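NAD_Gly3P_dh, NAD-dependent glycerol-3-phosphate dehydrogenase (Streptosporangium roseum, PDB 5OCM) binds NADP(+) and probably works as an NADPH-dependent oxidoreductase, an imine reductase that converts imines to amines. Local coordinates at residues Val90-Gly95 with Leu133-Pro138; Phe184-Ala189 with Thr256-Leu261; Ala17-Phe22 with Gly40-Gln45. All coordinates share one frame; numbering follows the deposited sequence.

Contact 1: residues Val90-Gly95 with Leu133-Pro138. With NAP (NADP nicotinamide-adenine-dinucleotide phosphate), chain G.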
loop_
_atom_site.group_PDB
_atom_site.type_symbol
_atom_site.label_atom_id
_atom_site.label_comp_id
_atom_site.label_asym_id
_atom_site.label_seq_id
_atom_site.Cartn_x
_atom_site.Cartn_y
_atom_site.Cartn_z
ATOM N N VAL A 90 -12.261 25.702 -11.403
ATOM C CA VAL A 90 -11.793 24.571 -10.613
ATOM C C VAL A 90 -10.969 23.685 -11.538
ATOM O O VAL A 90 -11.483 23.200 -12.559
ATOM C CB VAL A 90 -12.966 23.745 -10.055
ATOM C CG1 VAL A 90 -12.471 22.483 -9.316
ATOM C CG2 VAL A 90 -13.878 24.617 -9.163
ATOM N N ASN A 91 -9.682 23.512 -11.238
ATOM C CA ASN A 91 -8.791 22.746 -12.098
ATOM C C ASN A 91 -8.452 21.434 -11.438
ATOM O O ASN A 91 -7.856 21.419 -10.366
ATOM C CB ASN A 91 -7.534 23.559 -12.358
ATOM C CG ASN A 91 -6.556 22.864 -13.306
ATOM O OD1 ASN A 91 -6.880 21.853 -13.952
ATOM N ND2 ASN A 91 -5.378 23.507 -13.470
ATOM N N LEU A 92 -8.904 20.353 -12.047
ATOM C CA LEU A 92 -8.704 18.983 -11.551
ATOM C C LEU A 92 -7.705 18.210 -12.416
ATOM O O LEU A 92 -7.572 16.962 -12.331
ATOM C CB LEU A 92 -10.047 18.244 -11.460
ATOM C CG LEU A 92 -11.086 18.855 -10.502
ATOM C CD1 LEU A 92 -12.371 18.040 -10.469
ATOM C CD2 LEU A 92 -10.493 19.053 -9.123
ATOM N N THR A 93 -6.980 18.932 -13.280
ATOM C CA THR A 93 -5.940 18.313 -14.106
ATOM C C THR A 93 -4.706 17.970 -13.247
ATOM O O THR A 93 -4.315 18.766 -12.429
ATOM C CB THR A 93 -5.544 19.306 -15.227
ATOM O OG1 THR A 93 -6.748 19.638 -15.960
ATOM C CG2 THR A 93 -4.522 18.739 -16.141
ATOM N N SER A 94 -4.082 16.819 -13.469
ATOM C CA SER A 94 -2.831 16.466 -12.784
ATOM C C SER A 94 -1.695 17.438 -13.113
ATOM O O SER A 94 -1.627 17.997 -14.194
ATOM C CB SER A 94 -2.405 15.042 -13.102
ATOM O OG SER A 94 -3.441 14.152 -12.870
ATOM N N GLY A 95 -0.797 17.615 -12.154
ATOM C CA GLY A 95 0.402 18.445 -12.402
ATOM C C GLY A 95 1.231 18.616 -11.152
ATOM O O GLY A 95 0.991 17.935 -10.159
ATOM N N LEU A 133 -11.459 13.659 -2.849
ATOM C CA LEU A 133 -10.931 14.746 -3.673
ATOM C C LEU A 133 -10.400 15.836 -2.767
ATOM O O LEU A 133 -11.001 16.147 -1.722
ATOM C CB LEU A 133 -12.018 15.320 -4.606
ATOM C CG LEU A 133 -12.577 14.404 -5.676
ATOM C CD1 LEU A 133 -13.841 13.673 -5.103
ATOM C CD2 LEU A 133 -13.025 15.178 -6.912
ATOM N N LEU A 134 -9.293 16.447 -3.182
ATOM C CA LEU A 134 -8.570 17.435 -2.340
ATOM C C LEU A 134 -8.595 18.773 -3.063
ATOM O O LEU A 134 -8.380 18.806 -4.261
ATOM C CB LEU A 134 -7.127 17.017 -2.178
ATOM C CG LEU A 134 -6.898 15.599 -1.728
ATOM C CD1 LEU A 134 -5.409 15.292 -1.599
ATOM C CD2 LEU A 134 -7.595 15.336 -0.406
ATOM N N TYR A 135 -8.828 19.857 -2.312
ATOM C CA TYR A 135 -8.906 21.196 -2.925
ATOM C C TYR A 135 -8.014 22.154 -2.153
ATOM O O TYR A 135 -7.918 22.078 -0.912
ATOM C CB TYR A 135 -10.344 21.716 -2.860
ATOM C CG TYR A 135 -11.265 20.993 -3.769
ATOM C CD1 TYR A 135 -11.886 19.813 -3.376
ATOM C CD2 TYR A 135 -11.469 21.428 -5.076
ATOM C CE1 TYR A 135 -12.678 19.092 -4.254
ATOM C CE2 TYR A 135 -12.242 20.732 -5.958
ATOM C CZ TYR A 135 -12.877 19.562 -5.534
ATOM O OH TYR A 135 -13.626 18.833 -6.386
ATOM N N SER A 136 -7.412 23.079 -2.896
ATOM C CA SER A 136 -6.676 24.177 -2.307
ATOM C C SER A 136 -7.015 25.447 -2.976
ATOM O O SER A 136 -7.412 25.479 -4.161
ATOM C CB SER A 136 -5.159 23.973 -2.491
ATOM O OG SER A 136 -4.795 22.717 -2.048
ATOM N N GLY A 137 -6.847 26.533 -2.227
ATOM C CA GLY A 137 -7.203 27.889 -2.724
ATOM C C GLY A 137 -7.974 28.593 -1.632
ATOM O O GLY A 137 -7.918 28.195 -0.469
ATOM N N PRO A 138 -8.686 29.658 -1.986
ATOM C CA PRO A 138 -9.374 30.447 -0.912
ATOM C C PRO A 138 -10.445 29.681 -0.229
ATOM O O PRO A 138 -11.316 29.071 -0.888
ATOM C CB PRO A 138 -9.951 31.658 -1.646
ATOM C CG PRO A 138 -9.557 31.524 -3.061
ATOM C CD PRO A 138 -8.796 30.276 -3.327
HETATM P PA NAP G . -7.760 11.129 -21.076
HETATM O O1A NAP G . -8.823 10.045 -21.246
HETATM O O2A NAP G . -6.551 10.789 -21.819
HETATM O O5B NAP G . -8.310 12.609 -21.498
HETATM C C5B NAP G . -7.386 13.647 -21.808
HETATM C C4B NAP G . -8.280 14.841 -22.042
HETATM O O4B NAP G . -7.530 16.031 -22.207
HETATM C C3B NAP G . -9.216 14.719 -23.286
HETATM O O3B NAP G . -10.514 15.304 -23.028
HETATM C C2B NAP G . -8.431 15.548 -24.323
HETATM O O2B NAP G . -9.208 15.994 -25.450
HETATM C C1B NAP G . -7.924 16.664 -23.452
HETATM N N9A NAP G . -6.809 17.395 -24.023
HETATM C C8A NAP G . -5.545 16.999 -24.202
HETATM N N7A NAP G . -4.808 17.956 -24.747
HETATM C C5A NAP G . -5.638 19.002 -24.931
HETATM C C6A NAP G . -5.506 20.346 -25.463
HETATM N N6A NAP G . -4.274 20.782 -25.936
HETATM N N1A NAP G . -6.616 21.108 -25.572
HETATM C C2A NAP G . -7.822 20.696 -25.122
HETATM N N3A NAP G . -8.029 19.476 -24.587
HETATM C C4A NAP G . -6.965 18.642 -24.480
HETATM O O3 NAP G . -7.278 11.354 -19.588
HETATM P PN NAP G . -8.236 11.148 -18.268
HETATM O O1N NAP G . -8.012 9.798 -17.720
HETATM O O2N NAP G . -9.607 11.809 -18.487
HETATM O O5D NAP G . -7.322 12.109 -17.344
HETATM C C5D NAP G . -7.585 13.515 -17.355
HETATM C C4D NAP G . -6.860 14.105 -16.163
HETATM O O4D NAP G . -7.432 13.501 -14.925
HETATM C C3D NAP G . -5.343 13.842 -16.241
HETATM O O3D NAP G . -4.604 14.970 -15.738
HETATM C C2D NAP G . -5.224 12.636 -15.295
HETATM O O2D NAP G . -3.930 12.417 -14.709
HETATM C C1D NAP G . -6.319 12.979 -14.251
HETATM N N1N NAP G . -6.792 11.828 -13.508
HETATM C C2N NAP G . -7.297 10.780 -14.127
HETATM C C3N NAP G . -7.727 9.651 -13.403
HETATM C C7N NAP G . -8.234 8.413 -14.039
HETATM O O7N NAP G . -8.430 7.457 -13.259
HETATM N N7N NAP G . -8.433 8.358 -15.327
HETATM C C4N NAP G . -7.672 9.676 -11.999
HETATM C C5N NAP G . -7.233 10.847 -11.390
HETATM C C6N NAP G . -6.804 11.897 -12.183
HETATM P P2B NAP G . -9.390 15.024 -26.716
HETATM O O1X NAP G . -10.494 14.089 -26.347
HETATM O O2X NAP G . -9.655 16.043 -27.771
HETATM O O3X NAP G . -7.994 14.452 -26.976
#
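V90 sets CG1 anti to its backbone N (chi1 175°), while Y135 folds CG to the side of its own backbone N (chi1 -71°), and these two choices carry the valine methyl to the phenol ring. V90 CG1 lies 3.8 Å from Y135 CE2, at the ring edge and in its plane. L92 reaches the same ring carbon from another direction, its CD2 standing 4.0 Å from Y135 CE2. The meeting is purely apolar and buried: strand 113-120 lies between strands 88-91 and 131-136 in the Rossmann-type sheet, so the side chains reach over a neighbouring strand, with L152 packed against both L92 and Y135.

At the strand end the same segment turns polar. N91 OD1 accepts two bonds: from T93 OG1 at 3.0 Å, in the carbonyl plane, and from T93 N at 3.0 Å, from above that plane, which closes an Asx turn. T93 OG1 is also bonded to V67 N. Replacing T93 by a valine would probably leave N91 OD1 with only the backbone donor of the pair and V67 N without its mate, setting the turn freer to shift. The turn leads directly to the cofactor, where S94 N donates to O3D of NADP at 3.0 Å (159°) and S94 OG shares a bond with O2D at 2.6 Å.

Apolar packing in the sheet thus adjoins a polar turn that presents S94 to the nicotinamide ribose, next to the bound trifluoroacetophenone hydrate; two bonds on neighbouring hydroxyls should limit how far that ribose can rotate.

Contact 2: residues Phe184-Ala189 with Thr256-Leu261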
loop_
_atom_site.group_PDB
_atom_site.type_symbol
_atom_site.label_atom_id
_atom_site.label_comp_id
_atom_site.label_asym_id
_atom_site.label_seq_id
_atom_site.Cartn_x
_atom_site.Cartn_y
_atom_site.Cartn_z
ATOM N N PHE A 184 2.133 -5.545 -5.237
ATOM C CA PHE A 184 1.055 -6.514 -5.374
ATOM C C PHE A 184 1.245 -7.372 -6.643
ATOM O O PHE A 184 1.108 -8.620 -6.595
ATOM C CB PHE A 184 -0.329 -5.838 -5.464
ATOM C CG PHE A 184 -1.408 -6.807 -5.863
ATOM C CD1 PHE A 184 -1.828 -7.772 -4.962
ATOM C CD2 PHE A 184 -1.920 -6.801 -7.119
ATOM C CE1 PHE A 184 -2.738 -8.752 -5.325
ATOM C CE2 PHE A 184 -2.885 -7.753 -7.511
ATOM C CZ PHE A 184 -3.275 -8.750 -6.603
ATOM N N LEU A 185 1.559 -6.714 -7.739
ATOM C CA LEU A 185 1.744 -7.433 -9.031
ATOM C C LEU A 185 2.954 -8.364 -9.007
ATOM O O LEU A 185 2.866 -9.523 -9.470
ATOM C CB LEU A 185 1.807 -6.484 -10.238
ATOM C CG LEU A 185 0.506 -5.668 -10.496
ATOM C CD1 LEU A 185 0.844 -4.632 -11.538
ATOM C CD2 LEU A 185 -0.650 -6.481 -10.929
ATOM N N HIS A 186 4.038 -7.929 -8.372
ATOM C CA HIS A 186 5.176 -8.853 -8.149
ATOM C C HIS A 186 4.752 -10.057 -7.329
ATOM O O HIS A 186 5.078 -11.227 -7.667
ATOM C CB HIS A 186 6.331 -8.068 -7.501
ATOM C CG HIS A 186 7.501 -8.904 -7.056
ATOM N ND1 HIS A 186 7.940 -10.023 -7.724
ATOM C CD2 HIS A 186 8.338 -8.754 -6.028
ATOM C CE1 HIS A 186 8.983 -10.539 -7.082
ATOM N NE2 HIS A 186 9.239 -9.788 -6.049
ATOM N N GLY A 187 3.999 -9.813 -6.259
ATOM C CA GLY A 187 3.493 -10.904 -5.427
ATOM C C GLY A 187 2.601 -11.845 -6.168
ATOM O O GLY A 187 2.702 -13.076 -5.994
ATOM N N ALA A 188 1.710 -11.297 -6.998
ATOM C CA ALA A 188 0.856 -12.130 -7.829
ATOM C C ALA A 188 1.685 -12.986 -8.806
ATOM O O ALA A 188 1.372 -14.170 -8.993
ATOM C CB ALA A 188 -0.097 -11.252 -8.605
ATOM N N ALA A 189 2.717 -12.400 -9.403
ATOM C CA ALA A 189 3.586 -13.149 -10.317
ATOM C C ALA A 189 4.264 -14.315 -9.572
ATOM O O ALA A 189 4.348 -15.453 -10.071
ATOM C CB ALA A 189 4.617 -12.245 -10.934
ATOM N N THR A 256 13.066 -9.489 -9.863
ATOM C CA THR A 256 13.475 -9.117 -8.529
ATOM C C THR A 256 13.847 -7.649 -8.356
ATOM O O THR A 256 14.401 -7.284 -7.329
ATOM C CB THR A 256 14.681 -9.945 -8.025
ATOM O OG1 THR A 256 15.797 -9.681 -8.863
ATOM C CG2 THR A 256 14.359 -11.419 -8.100
ATOM N N GLU A 257 13.563 -6.814 -9.336
ATOM C CA GLU A 257 13.930 -5.392 -9.234
ATOM C C GLU A 257 13.337 -4.669 -8.031
ATOM O O GLU A 257 14.031 -3.828 -7.426
ATOM C CB GLU A 257 13.566 -4.655 -10.501
ATOM C CG GLU A 257 14.519 -5.095 -11.598
ATOM C CD GLU A 257 14.227 -4.578 -12.942
ATOM O OE1 GLU A 257 13.412 -5.192 -13.683
ATOM O OE2 GLU A 257 14.896 -3.580 -13.242
ATOM N N LEU A 258 12.072 -4.971 -7.700
ATOM C CA LEU A 258 11.486 -4.307 -6.515
ATOM C C LEU A 258 12.184 -4.614 -5.197
ATOM O O LEU A 258 12.630 -3.676 -4.512
ATOM C CB LEU A 258 9.973 -4.569 -6.420
ATOM C CG LEU A 258 9.104 -4.049 -7.555
ATOM C CD1 LEU A 258 7.694 -4.475 -7.203
ATOM C CD2 LEU A 258 9.190 -2.529 -7.790
ATOM N N PRO A 259 12.302 -5.907 -4.808
ATOM C CA PRO A 259 12.939 -6.138 -3.536
ATOM C C PRO A 259 14.440 -5.817 -3.573
ATOM O O PRO A 259 14.992 -5.521 -2.538
ATOM C CB PRO A 259 12.701 -7.641 -3.259
ATOM C CG PRO A 259 12.469 -8.206 -4.603
ATOM C CD PRO A 259 11.749 -7.132 -5.368
ATOM N N ARG A 260 15.092 -5.870 -4.725
ATOM C CA ARG A 260 16.473 -5.412 -4.802
ATOM C C ARG A 260 16.633 -3.931 -4.471
ATOM O O ARG A 260 17.569 -3.579 -3.757
ATOM C CB ARG A 260 17.156 -5.723 -6.127
ATOM C CG ARG A 260 17.492 -7.242 -6.110
ATOM C CD ARG A 260 18.380 -7.761 -7.244
ATOM N NE ARG A 260 17.717 -7.747 -8.548
ATOM C CZ ARG A 260 17.817 -6.811 -9.493
ATOM N NH1 ARG A 260 17.173 -6.988 -10.621
ATOM N NH2 ARG A 260 18.604 -5.707 -9.373
ATOM N N LEU A 261 15.702 -3.095 -4.931
ATOM C CA LEU A 261 15.748 -1.669 -4.540
ATOM C C LEU A 261 15.438 -1.498 -3.049
ATOM O O LEU A 261 16.076 -0.682 -2.368
ATOM C CB LEU A 261 14.849 -0.778 -5.406
ATOM C CG LEU A 261 14.864 0.720 -5.065
ATOM C CD1 LEU A 261 16.289 1.324 -5.111
ATOM C CD2 LEU A 261 13.947 1.505 -5.963
#
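H186 carries one whole side of this helix-to-helix meeting, touching L258 with its stem and P259 with its ring. Its CB stands 3.9 Å from L258 CD1, while farther out NE2 comes within 3.7 Å of P259 CD and 3.9 Å of P259 CG. The imidazole and the pyrrolidine approach from opposite directions and meet obliquely. With CG anti to the backbone N (chi1 173°), the histidine reaches toward helix 257-271, where H186 CA and L258 CA are 7.9 Å apart.

The next shell surrounds these residues. P259 sits in the first turn of helix 257-271, where a residue without an amide hydrogen costs the helix no bond, and it also packs on L245 and I246 of helix 235-252. S249 of that helix touches H186 as well, so the imidazole lies where three helices of the C-terminal domain converge. T256 occupies the N-cap position, yet its hydroxyl makes no capping bond; instead R260 NE donates to T256 OG1 at 2.7 Å (166°), nearly in the guanidinium plane. E257 CA lies against one face of that guanidinium, 3.8 Å from its plane and displaced toward its edge.

Outermost is the second subunit. F286 of the second subunit packs on both L185 and L258, and E257 forms a salt bridge with R268 of the second subunit, so the helix start that receives H186 is also part of the dimer interface.

No hydrogen bond passes between the two segments: H186 meets its partners by van der Waals packing, NE2 against P259 included, and the polar bonds gather beside it, T256 with R260 and E257 with the second subunit.

Contact 3: residues Ala17-Phe22 with Gly40-Gln45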
loop_
_atom_site.group_PDB
_atom_site.type_symbol
_atom_site.label_atom_id
_atom_site.label_comp_id
_atom_site.label_asym_id
_atom_site.label_seq_id
_atom_site.Cartn_x
_atom_site.Cartn_y
_atom_site.Cartn_z
ATOM N N ALA A 17 -16.744 11.067 -16.299
ATOM C CA ALA A 17 -17.242 10.671 -14.990
ATOM C C ALA A 17 -17.625 11.917 -14.156
ATOM O O ALA A 17 -18.616 11.914 -13.425
ATOM C CB ALA A 17 -16.213 9.842 -14.239
ATOM N N LEU A 18 -16.825 12.976 -14.253
ATOM C CA LEU A 18 -17.148 14.196 -13.518
ATOM C C LEU A 18 -18.515 14.745 -13.975
ATOM O O LEU A 18 -19.407 15.039 -13.144
ATOM C CB LEU A 18 -16.069 15.250 -13.735
ATOM C CG LEU A 18 -14.638 14.982 -13.306
ATOM C CD1 LEU A 18 -13.735 16.120 -13.726
ATOM C CD2 LEU A 18 -14.544 14.737 -11.801
ATOM N N ALA A 19 -18.671 14.924 -15.284
ATOM C CA ALA A 19 -19.939 15.404 -15.857
ATOM C C ALA A 19 -21.099 14.481 -15.489
ATOM O O ALA A 19 -22.161 14.962 -15.088
ATOM C CB ALA A 19 -19.836 15.559 -17.347
ATOM N N GLY A 20 -20.892 13.172 -15.589
ATOM C CA GLY A 20 -21.930 12.225 -15.174
ATOM C C GLY A 20 -22.375 12.351 -13.721
ATOM O O GLY A 20 -23.563 12.228 -13.409
ATOM N N ALA A 21 -21.423 12.623 -12.816
ATOM C CA ALA A 21 -21.735 12.765 -11.403
ATOM C C ALA A 21 -22.499 14.035 -11.131
ATOM O O ALA A 21 -23.449 14.045 -10.320
ATOM C CB ALA A 21 -20.452 12.727 -10.575
ATOM N N PHE A 22 -22.138 15.122 -11.801
ATOM C CA PHE A 22 -22.899 16.352 -11.666
ATOM C C PHE A 22 -24.345 16.148 -12.151
ATOM O O PHE A 22 -25.279 16.607 -11.482
ATOM C CB PHE A 22 -22.255 17.525 -12.393
ATOM C CG PHE A 22 -21.012 18.055 -11.749
ATOM C CD1 PHE A 22 -20.988 18.444 -10.430
ATOM C CD2 PHE A 22 -19.818 18.212 -12.530
ATOM C CE1 PHE A 22 -19.833 18.982 -9.870
ATOM C CE2 PHE A 22 -18.681 18.720 -11.976
ATOM C CZ PHE A 22 -18.683 19.112 -10.640
ATOM N N GLY A 40 -21.803 11.678 -26.453
ATOM C CA GLY A 40 -23.090 11.098 -26.841
ATOM C C GLY A 40 -23.929 10.581 -25.639
ATOM O O GLY A 40 -25.160 10.874 -25.535
ATOM N N GLN A 41 -23.288 9.805 -24.774
ATOM C CA GLN A 41 -23.924 9.273 -23.587
ATOM C C GLN A 41 -24.305 10.415 -22.595
ATOM O O GLN A 41 -25.388 10.408 -22.005
ATOM C CB GLN A 41 -23.015 8.228 -22.863
ATOM C CG GLN A 41 -23.139 6.745 -23.300
ATOM C CD GLN A 41 -22.939 6.489 -24.782
ATOM N N LEU A 42 -23.417 11.391 -22.431
ATOM C CA LEU A 42 -23.686 12.521 -21.601
ATOM C C LEU A 42 -24.920 13.338 -22.087
ATOM O O LEU A 42 -25.749 13.774 -21.264
ATOM C CB LEU A 42 -22.479 13.414 -21.478
ATOM C CG LEU A 42 -21.363 12.808 -20.578
ATOM C CD1 LEU A 42 -20.037 13.546 -20.820
ATOM C CD2 LEU A 42 -21.765 12.879 -19.079
ATOM N N ALA A 43 -25.009 13.545 -23.410
ATOM C CA ALA A 43 -26.161 14.223 -23.960
ATOM C C ALA A 43 -27.445 13.455 -23.636
ATOM O O ALA A 43 -28.445 14.048 -23.246
ATOM C CB ALA A 43 -26.054 14.452 -25.462
ATOM N N GLU A 44 -27.430 12.141 -23.773
ATOM C CA GLU A 44 -28.599 11.354 -23.415
ATOM C C GLU A 44 -28.983 11.464 -21.938
ATOM O O GLU A 44 -30.142 11.311 -21.609
ATOM C CB GLU A 44 -28.385 9.870 -23.744
ATOM C CG GLU A 44 -28.450 9.557 -25.196
ATOM C CD GLU A 44 -28.564 8.037 -25.445
ATOM O OE1 GLU A 44 -28.420 7.231 -24.528
ATOM O OE2 GLU A 44 -28.804 7.630 -26.576
ATOM N N GLN A 45 -28.003 11.747 -21.073
ATOM C CA GLN A 45 -28.241 11.959 -19.660
ATOM C C GLN A 45 -28.652 13.372 -19.311
ATOM O O GLN A 45 -28.968 13.674 -18.164
ATOM C CB GLN A 45 -26.966 11.562 -18.890
ATOM C CG GLN A 45 -26.479 10.108 -18.965
ATOM C CD GLN A 45 -25.054 9.973 -18.303
ATOM O OE1 GLN A 45 -24.824 10.646 -17.251
ATOM N NE2 GLN A 45 -24.077 9.322 -19.010
#
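Two helices of the Rossmann fold pack here, partly buried, on one side of the parallel part of the sheet: A19 and G20 of helix 13-24 receive L42 of helix 40-44. The first helix follows strand 6-9 and a glycine-rich turn consistent with the GxGxxG pattern of dinucleotide-binding proteins, and leads on to strand 29-32; the second helix comes next after that strand. The contact therefore joins successive beta-alpha units of the NADP-binding domain.

L42 does most of the touching. Its branch forks over the A19 methyl, with CD2 at 3.7 Å and CD1 at 4.0 Å from A19 CB, and the same CD2 settles 3.6 Å from G20 N. Small residues on the first helix are what permit so near an approach: the closest backbone pair, G20 CA and L42 CA, is only 6.7 Å apart, and at G20 the partner meets bare main chain. A19 in turn rests on V8 and V31 of the sheet, so the leucine packs on a methyl that is itself backed by two strands.

Around this packing L42 also touches Q16 and L23 of the same helix 13-24, and its side chain comes about 4 Å from that of L11, a residue of the NADP(+) site, and about 10 Å from the bound NADP. No hydrogen bond crosses between the two segments, and the fit depends on shape.

At the exposed margin Q45, which also touches L23, extends its side chain beyond CG (chi2 171°) toward helix 13-24, bringing its amide oxygen OE1 to 3.9 Å from G20 CA.

How the contacts relate
Following the chain from the N terminus, contact 3 comes first, closing a short loop through strand 29-32 between two successive helices of the Rossmann domain. Contact 1 closes next, drawing strand 88-91 toward strand 131-136 across the strand that lies between them. Contact 2 forms last, within the C-terminal domain, bringing the far part of helix 165-192 to the start of helix 257-271. The three follow in series, neither nesting nor crossing. Contacts 3 and 1 touch directly, L18 CD1 lying 4.0 Å from L92 CD1, whereas contact 2 stands apart, its nearest atoms about 19 Å from contact 1. Contacts 1 and 2 both touch the second subunit.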